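Local coordinates for superoxide dismutase (Clostridium difficile, PDB 4JZG), which probably protects the cell by converting superoxide radicals into hydrogen peroxide and dioxygen at a protein-bound manganese or iron ion, at residues Y83-F88 with G165-E170. Numbering follows the deposited sequence.
With MN (manganese (II) ion), chain B.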
ATOM      1  N   TYR A  83     -12.021  -2.018 -12.071  1.00 26.20           N
ATOM      2  CA  TYR A  83     -11.447  -2.460 -13.337  1.00 26.28           C
ATOM      3  C   TYR A  83     -10.269  -3.409 -13.127  1.00 26.48           C
ATOM      4  O   TYR A  83     -10.206  -4.474 -13.740  1.00 26.61           O
ATOM      5  CB  TYR A  83     -10.998  -1.269 -14.197  1.00 26.66           C
ATOM      6  CG  TYR A  83     -10.441  -1.718 -15.522  1.00 29.46           C
ATOM      7  CD1 TYR A  83     -11.281  -1.925 -16.608  1.00 34.91           C
ATOM      8  CD2 TYR A  83      -9.081  -1.975 -15.682  1.00 29.76           C
ATOM      9  CE1 TYR A  83     -10.786  -2.360 -17.827  1.00 38.69           C
ATOM     10  CE2 TYR A  83      -8.574  -2.416 -16.898  1.00 30.06           C
ATOM     11  CZ  TYR A  83      -9.436  -2.606 -17.968  1.00 38.41           C
ATOM     12  OH  TYR A  83      -8.958  -3.045 -19.189  1.00 45.22           O
ATOM     13  N   ASN A  84      -9.329  -3.013 -12.273  1.00 25.88           N
ATOM     14  CA  ASN A  84      -8.120  -3.809 -12.045  1.00 24.17           C
ATOM     15  C   ASN A  84      -8.403  -5.220 -11.523  1.00 25.44           C
ATOM     16  O   ASN A  84      -7.782  -6.189 -11.948  1.00 24.42           O
ATOM     17  CB  ASN A  84      -7.156  -3.071 -11.104  1.00 22.17           C
ATOM     18  CG  ASN A  84      -6.627  -1.786 -11.715  1.00 27.00           C
ATOM     19  OD1 ASN A  84      -6.721  -1.589 -12.927  1.00 26.16           O
ATOM     20  ND2 ASN A  84      -6.069  -0.908 -10.888  1.00 24.19           N
ATOM     21  N   HIS A  85      -9.350  -5.331 -10.602  1.00 26.08           N
ATOM     22  CA  HIS A  85      -9.660  -6.625 -10.018  1.00 27.22           C
ATOM     23  C   HIS A  85     -10.451  -7.521 -10.976  1.00 27.62           C
ATOM     24  O   HIS A  85     -10.171  -8.719 -11.075  1.00 27.55           O
ATOM     25  CB  HIS A  85     -10.363  -6.456  -8.662  1.00 23.98           C
ATOM     26  CG  HIS A  85      -9.437  -6.032  -7.566  1.00 26.40           C
ATOM     27  ND1 HIS A  85      -9.136  -4.710  -7.313  1.00 26.23           N
ATOM     28  CD2 HIS A  85      -8.704  -6.758  -6.685  1.00 24.85           C
ATOM     29  CE1 HIS A  85      -8.274  -4.640  -6.312  1.00 26.98           C
ATOM     30  NE2 HIS A  85      -8.008  -5.869  -5.903  1.00 24.31           N
ATOM     31  N   LYS A  86     -11.427  -6.964 -11.688  1.00 24.89           N
ATOM     32  CA  LYS A  86     -12.091  -7.766 -12.709  1.00 29.43           C
ATOM     33  C   LYS A  86     -11.030  -8.334 -13.653  1.00 28.48           C
ATOM     34  O   LYS A  86     -11.048  -9.526 -13.993  1.00 27.63           O
ATOM     35  CB  LYS A  86     -13.125  -6.968 -13.510  1.00 30.22           C
ATOM     36  CG  LYS A  86     -13.759  -7.800 -14.633  1.00 31.81           C
ATOM     37  CD  LYS A  86     -14.442  -6.938 -15.694  1.00 39.66           C
ATOM     38  CE  LYS A  86     -15.577  -6.122 -15.090  1.00 44.50           C
ATOM     39  NZ  LYS A  86     -16.156  -5.111 -16.034  1.00 49.81           N
ATOM     40  N   PHE A  87     -10.097  -7.474 -14.056  1.00 25.09           N
ATOM     41  CA  PHE A  87      -9.037  -7.868 -14.972  1.00 24.55           C
ATOM     42  C   PHE A  87      -8.150  -8.946 -14.364  1.00 26.49           C
ATOM     43  O   PHE A  87      -7.774  -9.908 -15.032  1.00 26.26           O
ATOM     44  CB  PHE A  87      -8.176  -6.655 -15.320  1.00 24.60           C
ATOM     45  CG  PHE A  87      -7.056  -6.961 -16.273  1.00 27.51           C
ATOM     46  CD1 PHE A  87      -7.189  -6.692 -17.635  1.00 27.46           C
ATOM     47  CD2 PHE A  87      -5.875  -7.535 -15.815  1.00 25.40           C
ATOM     48  CE1 PHE A  87      -6.159  -6.979 -18.515  1.00 25.77           C
ATOM     49  CE2 PHE A  87      -4.838  -7.825 -16.689  1.00 26.37           C
ATOM     50  CZ  PHE A  87      -4.978  -7.547 -18.040  1.00 26.85           C
ATOM     51  N   PHE A  88      -7.793  -8.761 -13.098  1.00 26.16           N
ATOM     52  CA  PHE A  88      -6.854  -9.647 -12.413  1.00 25.74           C
ATOM     53  C   PHE A  88      -7.433 -11.055 -12.226  1.00 24.92           C
ATOM     54  O   PHE A  88      -6.756 -12.047 -12.445  1.00 24.34           O
ATOM     55  CB  PHE A  88      -6.483  -9.042 -11.053  1.00 24.04           C
ATOM     56  CG  PHE A  88      -5.484  -9.850 -10.263  1.00 23.31           C
ATOM     57  CD1 PHE A  88      -4.214 -10.090 -10.764  1.00 20.72           C
ATOM     58  CD2 PHE A  88      -5.804 -10.325  -8.993  1.00 25.22           C
ATOM     59  CE1 PHE A  88      -3.281 -10.817 -10.028  1.00 23.74           C
ATOM     60  CE2 PHE A  88      -4.875 -11.044  -8.246  1.00 23.68           C
ATOM     61  CZ  PHE A  88      -3.615 -11.294  -8.765  1.00 24.07           C
ATOM     62  N   GLY A 165      -1.411  -8.477 -15.709  1.00 27.41           N
ATOM     63  CA  GLY A 165      -1.102  -7.583 -14.608  1.00 24.67           C
ATOM     64  C   GLY A 165      -1.125  -8.330 -13.288  1.00 26.75           C
ATOM     65  O   GLY A 165      -1.928  -9.242 -13.110  1.00 25.39           O
ATOM     66  N   LEU A 166      -0.255  -7.944 -12.359  1.00 25.09           N
ATOM     67  CA  LEU A 166      -0.174  -8.600 -11.057  1.00 22.28           C
ATOM     68  C   LEU A 166      -0.434  -7.599  -9.926  1.00 24.92           C
ATOM     69  O   LEU A 166       0.249  -6.583  -9.827  1.00 26.10           O
ATOM     70  CB  LEU A 166       1.213  -9.219 -10.885  1.00 22.42           C
ATOM     71  CG  LEU A 166       1.520  -9.887  -9.543  1.00 25.04           C
ATOM     72  CD1 LEU A 166       0.521 -11.009  -9.252  1.00 23.37           C
ATOM     73  CD2 LEU A 166       2.943 -10.420  -9.531  1.00 22.02           C
ATOM     74  N   ASP A 167      -1.431  -7.891  -9.093  1.00 22.76           N
ATOM     75  CA  ASP A 167      -1.723  -7.139  -7.876  1.00 22.29           C
ATOM     76  C   ASP A 167      -0.602  -7.377  -6.850  1.00 25.03           C
ATOM     77  O   ASP A 167      -0.386  -8.511  -6.429  1.00 22.86           O
ATOM     78  CB  ASP A 167      -3.076  -7.621  -7.316  1.00 19.62           C
ATOM     79  CG  ASP A 167      -3.638  -6.714  -6.239  1.00 24.60           C
ATOM     80  OD1 ASP A 167      -2.926  -5.787  -5.816  1.00 29.18           O
ATOM     81  OD2 ASP A 167      -4.802  -6.918  -5.801  1.00 21.67           O
ATOM     82  N   VAL A 168       0.144  -6.334  -6.477  1.00 24.20           N
ATOM     83  CA  VAL A 168       1.096  -6.459  -5.365  1.00 22.91           C
ATOM     84  C   VAL A 168       0.707  -5.630  -4.128  1.00 21.94           C
ATOM     85  O   VAL A 168       1.545  -5.342  -3.280  1.00 23.90           O
ATOM     86  CB  VAL A 168       2.579  -6.195  -5.766  1.00 22.72           C
ATOM     87  CG1 VAL A 168       3.082  -7.266  -6.742  1.00 25.94           C
ATOM     88  CG2 VAL A 168       2.747  -4.825  -6.364  1.00 24.47           C
ATOM     89  N   TRP A 169      -0.560  -5.247  -4.018  1.00 19.72           N
ATOM     90  CA  TRP A 169      -1.052  -4.816  -2.717  1.00 22.90           C
ATOM     91  C   TRP A 169      -0.808  -5.978  -1.751  1.00 23.14           C
ATOM     92  O   TRP A 169      -0.920  -7.149  -2.129  1.00 22.93           O
ATOM     93  CB  TRP A 169      -2.542  -4.510  -2.754  1.00 20.23           C
ATOM     94  CG  TRP A 169      -2.925  -3.199  -3.384  1.00 23.78           C
ATOM     95  CD1 TRP A 169      -2.634  -2.772  -4.655  1.00 21.71           C
ATOM     96  CD2 TRP A 169      -3.733  -2.168  -2.790  1.00 21.09           C
ATOM     97  NE1 TRP A 169      -3.200  -1.534  -4.877  1.00 21.82           N
ATOM     98  CE2 TRP A 169      -3.878  -1.143  -3.751  1.00 20.93           C
ATOM     99  CE3 TRP A 169      -4.344  -2.012  -1.538  1.00 20.27           C
ATOM    100  CZ2 TRP A 169      -4.601   0.019  -3.497  1.00 19.39           C
ATOM    101  CZ3 TRP A 169      -5.061  -0.857  -1.286  1.00 22.33           C
ATOM    102  CH2 TRP A 169      -5.188   0.144  -2.268  1.00 22.13           C
ATOM    103  N   GLU A 170      -0.493  -5.658  -0.504  1.00 22.76           N
ATOM    104  CA  GLU A 170      -0.163  -6.684   0.478  1.00 23.32           C
ATOM    105  C   GLU A 170      -1.355  -7.589   0.768  1.00 23.66           C
ATOM    106  O   GLU A 170      -1.179  -8.759   1.088  1.00 24.59           O
ATOM    107  CB  GLU A 170       0.423  -6.056   1.762  1.00 22.99           C
ATOM    108  CG  GLU A 170       1.877  -5.615   1.577  1.00 24.57           C
ATOM    109  CD  GLU A 170       2.423  -4.780   2.732  1.00 26.43           C
ATOM    110  OE1 GLU A 170       1.644  -4.033   3.361  1.00 25.40           O
ATOM    111  OE2 GLU A 170       3.641  -4.861   2.997  1.00 24.51           O
TER
HETATM  112 MN    MN B 301      -6.330  -6.278  -4.740  1.00 21.77          MN
HETATM  113  O   HOH W   1      -5.237  -4.241  -5.181  1.00 24.52           O
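Asp167, at the end of strand 161-167, meets helix 72-90 at two levels: its CB lies on the ring of Phe88, and its carboxylate shares a manganese ion with His85. At CB the evidence for a CH-pi contact is direct, since this carbon stands 4.0 Å from the centroid of the Phe88 ring and only 11° off the ring normal. From there CG continues anti to the backbone N (chi1 -167°), which carries the carboxylate past the phenyl ring to the metal. OD2 binds manganese at 2.0 Å. His85 NE2 binds the same ion at 2.1 Å, and the imidazole and carboxylate planes stand 81° apart. NE2 and OD2 lie 3.4 Å apart, and because both are bound to manganese they are not hydrogen-bonded; the ion joins them. OD1 turns back to its own segment: it accepts from Trp169 N at 3.0 Å, closing an Asx turn, and weakly from the metal-bound water. These bonds to OD1, with the metal on OD2, should fix the rotation of the carboxylate. On the helix side, the His85 ring is held at its other nitrogen, ND1, by a hydrogen bond to Gly81 O, a second-shell contact that orients NE2 toward the ion. Phe88 also turns its edge to the strand, with CD1 3.4 Å from Gly165 O in the ring plane, while CE1 touches Leu166 CD1 at 3.9 Å. Phe87 meets Gly165 N edge-on through CE2. Tyr184 of helix 181-188 packs on both Phe88 and Leu166. Together with His30 and His171, the two ligands and the water give the five-coordinate three-histidine, one-aspartate site of iron/manganese superoxide dismutases, built where the alpha-hairpin domain meets the C-terminal domain.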